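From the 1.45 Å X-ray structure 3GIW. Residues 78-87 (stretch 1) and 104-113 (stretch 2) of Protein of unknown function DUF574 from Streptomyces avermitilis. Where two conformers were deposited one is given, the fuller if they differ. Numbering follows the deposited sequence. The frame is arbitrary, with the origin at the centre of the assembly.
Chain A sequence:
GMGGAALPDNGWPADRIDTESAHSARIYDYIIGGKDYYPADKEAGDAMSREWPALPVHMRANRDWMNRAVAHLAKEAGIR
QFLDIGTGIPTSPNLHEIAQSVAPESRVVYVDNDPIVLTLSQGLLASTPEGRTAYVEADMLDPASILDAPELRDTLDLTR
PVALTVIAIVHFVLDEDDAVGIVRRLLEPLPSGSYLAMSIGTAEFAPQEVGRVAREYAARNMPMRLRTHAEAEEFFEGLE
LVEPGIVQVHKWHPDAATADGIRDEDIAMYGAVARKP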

# COMPACT_ATOMS: atom_id res chain seq x y z
N GLY A 78 3.12 19.10 -3.12
CA GLY A 78 2.69 19.98 -2.04
C GLY A 78 1.56 19.41 -1.17
O GLY A 78 0.88 20.16 -0.45
N ILE A 79 1.37 18.10 -1.21
CA ILE A 79 0.30 17.48 -0.45
C ILE A 79 0.67 17.39 1.04
O ILE A 79 1.81 17.03 1.42
CB ILE A 79 -0.04 16.06 -0.99
CG1 ILE A 79 -0.60 16.15 -2.42
CG2 ILE A 79 -1.00 15.32 -0.04
CD1 ILE A 79 -1.99 16.88 -2.53
N ARG A 80 -0.28 17.76 1.89
CA ARG A 80 -0.08 17.82 3.33
C ARG A 80 -1.06 16.94 4.11
O ARG A 80 -1.08 17.00 5.34
CB ARG A 80 -0.21 19.28 3.83
CG ARG A 80 0.77 20.25 3.18
CD ARG A 80 2.16 20.06 3.71
NE ARG A 80 3.14 20.88 3.00
CZ ARG A 80 3.91 20.50 1.99
NH1 ARG A 80 3.89 19.25 1.49
NH2 ARG A 80 4.74 21.38 1.46
N GLN A 81 -1.84 16.12 3.41
CA GLN A 81 -2.80 15.21 4.03
C GLN A 81 -2.80 13.89 3.28
O GLN A 81 -2.88 13.86 2.05
CB GLN A 81 -4.21 15.81 3.94
CG GLN A 81 -4.35 17.17 4.60
CD GLN A 81 -5.79 17.56 4.76
OE1 GLN A 81 -6.29 17.72 5.90
NE2 GLN A 81 -6.50 17.71 3.62
N PHE A 82 -2.78 12.79 4.03
CA PHE A 82 -2.71 11.44 3.47
C PHE A 82 -3.70 10.52 4.17
O PHE A 82 -3.82 10.57 5.41
CB PHE A 82 -1.28 10.87 3.65
CG PHE A 82 -0.22 11.66 2.96
CD1 PHE A 82 0.22 12.88 3.49
CD2 PHE A 82 0.31 11.23 1.75
CE1 PHE A 82 1.20 13.66 2.84
CE2 PHE A 82 1.26 12.02 1.10
CZ PHE A 82 1.70 13.20 1.64
N LEU A 83 -4.36 9.68 3.38
CA LEU A 83 -5.23 8.62 3.84
C LEU A 83 -4.68 7.30 3.29
O LEU A 83 -4.76 7.04 2.09
CB LEU A 83 -6.66 8.86 3.36
CG LEU A 83 -7.69 7.80 3.75
CD1 LEU A 83 -7.71 7.44 5.23
CD2 LEU A 83 -9.12 8.22 3.29
N ASP A 84 -4.13 6.47 4.19
CA ASP A 84 -3.42 5.25 3.82
C ASP A 84 -4.27 4.04 4.14
O ASP A 84 -4.57 3.75 5.32
CB ASP A 84 -2.11 5.18 4.59
CG ASP A 84 -1.20 4.03 4.15
OD1 ASP A 84 -1.04 3.79 2.93
OD2 ASP A 84 -0.58 3.38 5.04
N ILE A 85 -4.68 3.32 3.11
CA ILE A 85 -5.61 2.21 3.23
C ILE A 85 -4.83 0.90 3.13
O ILE A 85 -4.23 0.61 2.09
CB ILE A 85 -6.70 2.25 2.11
CG1 ILE A 85 -7.38 3.62 2.09
CG2 ILE A 85 -7.68 1.05 2.27
CD1 ILE A 85 -8.09 3.98 3.32
N GLY A 86 -4.81 0.10 4.19
CA GLY A 86 -4.00 -1.12 4.22
C GLY A 86 -2.56 -0.84 4.64
O GLY A 86 -1.60 -1.21 3.97
N THR A 87 -2.41 -0.17 5.77
CA THR A 87 -1.11 0.29 6.26
C THR A 87 -0.08 -0.84 6.52
O THR A 87 1.14 -0.67 6.24
CB THR A 87 -1.32 1.11 7.54
OG1 THR A 87 -2.10 2.27 7.20
CG2 THR A 87 0.06 1.53 8.21
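Stretch 2, residues 104-113: PESRVVYVDN

Backbone hydrogen bonds hold the two stretches together. Arg107 N donates to Arg80 O at 2.9 Å, and Phe82 N to Arg107 O at 2.9 Å. Val109 N donates to Phe82 O at 2.9 Å, and Asp84 N to Val109 O at 2.9 Å, the latter almost linear. The next bond, Val111 N to Asp84 O at 3.0 Å, is weak. Val111 N also donates to Thr87 OG1 at 3.2 Å. Val111 O accepts from both Gly86 N, at 2.8 Å, and Thr87 N, at 3.0 Å, where stretch 1 leaves the strand and turns. Thr87 OG1 in turn donates to Asp84 OD2 at 2.9 Å, tying the turn back to its own strand.

At the other end, Arg80 NE forms a salt bridge with Glu105 OE2 at 3.4 Å. Water 1 links the same two atoms, 3.2 Å from Arg80 NE and 2.7 Å from Glu105 OE2. Arg107 NH1 makes a weak hydrogen bond to Gln81 OE1 at 3.4 Å.

Strand 107-112 runs parallel to strand 81-85, in the same direction, with 8° between their axes and a closest approach of 4.7 Å. The register pairs Gln81 with Arg107, Phe82 with Val108, Leu83 with Val109, Asp84 with Tyr110 and Ile85 with Val111. Side chains alternate between faces. Leu83, Ile85, Val109 and Val111 share one face: Leu83 CD1 lies 3.9 Å from both Val109 CG1 and Val111 CG2, and Ile85 CD1 lies 4.0 Å from Val111 CG2. On the other face, Phe82 CB packs 4.1 Å from Val108 CG2. There the edge of the Tyr110 ring meets Asp84 and Thr87, with CD1 of Tyr110 3.7 Å from Asp84 OD2 and 3.4 Å from Thr87 OG1.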

# COMPACT_ATOMS: atom_id res chain seq x y z
N PRO A 104 6.32 19.60 8.56
CA PRO A 104 5.89 19.10 9.87
C PRO A 104 4.40 19.13 10.15
O PRO A 104 3.91 18.32 10.94
CB PRO A 104 6.63 20.01 10.87
CG PRO A 104 7.72 20.59 10.13
CD PRO A 104 7.37 20.63 8.68
N GLU A 105 3.68 20.05 9.50
CA GLU A 105 2.24 20.17 9.71
C GLU A 105 1.41 19.08 9.01
O GLU A 105 0.18 19.04 9.17
CB GLU A 105 1.77 21.58 9.29
CG GLU A 105 1.71 21.90 7.80
CD GLU A 105 3.06 22.23 7.15
OE1 GLU A 105 4.10 22.13 7.83
OE2 GLU A 105 3.05 22.61 5.94
N SER A 106 2.07 18.21 8.26
CA SER A 106 1.35 17.14 7.53
C SER A 106 0.51 16.25 8.47
O SER A 106 0.85 16.02 9.64
CB SER A 106 2.28 16.28 6.65
OG SER A 106 3.05 17.05 5.73
N ARG A 107 -0.60 15.77 7.92
CA ARG A 107 -1.60 14.97 8.63
C ARG A 107 -1.78 13.62 7.92
O ARG A 107 -1.85 13.60 6.69
CB ARG A 107 -2.94 15.70 8.63
CG ARG A 107 -2.91 17.10 9.21
CD ARG A 107 -4.13 17.89 8.79
NE ARG A 107 -4.29 19.10 9.61
CZ ARG A 107 -5.22 20.04 9.42
NH1 ARG A 107 -6.11 19.94 8.43
NH2 ARG A 107 -5.27 21.09 10.23
N VAL A 108 -1.85 12.53 8.68
CA VAL A 108 -1.97 11.18 8.10
C VAL A 108 -2.95 10.36 8.91
O VAL A 108 -2.89 10.33 10.15
CB VAL A 108 -0.60 10.44 8.07
CG1 VAL A 108 -0.75 9.07 7.45
CG2 VAL A 108 0.44 11.30 7.35
N VAL A 109 -3.89 9.74 8.20
CA VAL A 109 -4.76 8.72 8.81
C VAL A 109 -4.35 7.37 8.21
O VAL A 109 -4.37 7.18 7.00
CB VAL A 109 -6.26 8.97 8.56
CG1 VAL A 109 -7.15 7.82 9.06
CG2 VAL A 109 -6.69 10.28 9.18
N TYR A 110 -4.04 6.41 9.10
CA TYR A 110 -3.71 5.05 8.73
C TYR A 110 -4.89 4.11 9.00
O TYR A 110 -5.63 4.28 10.01
CB TYR A 110 -2.59 4.62 9.61
CG TYR A 110 -1.25 5.29 9.43
CD1 TYR A 110 -0.44 4.97 8.37
CD2 TYR A 110 -0.75 6.18 10.37
CE1 TYR A 110 0.87 5.47 8.26
CE2 TYR A 110 0.55 6.73 10.27
CZ TYR A 110 1.37 6.36 9.19
OH TYR A 110 2.67 6.83 9.06
N VAL A 111 -5.06 3.10 8.17
CA VAL A 111 -6.19 2.19 8.24
C VAL A 111 -5.74 0.76 7.95
O VAL A 111 -5.02 0.50 7.00
CB VAL A 111 -7.27 2.57 7.19
CG1 VAL A 111 -8.49 1.69 7.33
CG2 VAL A 111 -7.63 4.08 7.30
N ASP A 112 -6.11 -0.19 8.80
CA ASP A 112 -5.90 -1.61 8.49
C ASP A 112 -6.99 -2.44 9.17
O ASP A 112 -7.70 -1.93 10.06
CB ASP A 112 -4.49 -2.11 8.92
CG ASP A 112 -3.96 -3.28 8.08
OD1 ASP A 112 -4.32 -4.45 8.30
OD2 ASP A 112 -3.14 -3.05 7.18
N ASN A 113 -7.14 -3.68 8.70
CA ASN A 113 -8.07 -4.60 9.35
C ASN A 113 -7.40 -5.77 10.08
O ASN A 113 -8.11 -6.56 10.70
CB ASN A 113 -9.17 -5.07 8.38
CG ASN A 113 -8.67 -5.98 7.32
OD1 ASN A 113 -7.48 -6.16 7.12
ND2 ASN A 113 -9.62 -6.55 6.56
O HOH W 1 4.78 23.46 4.06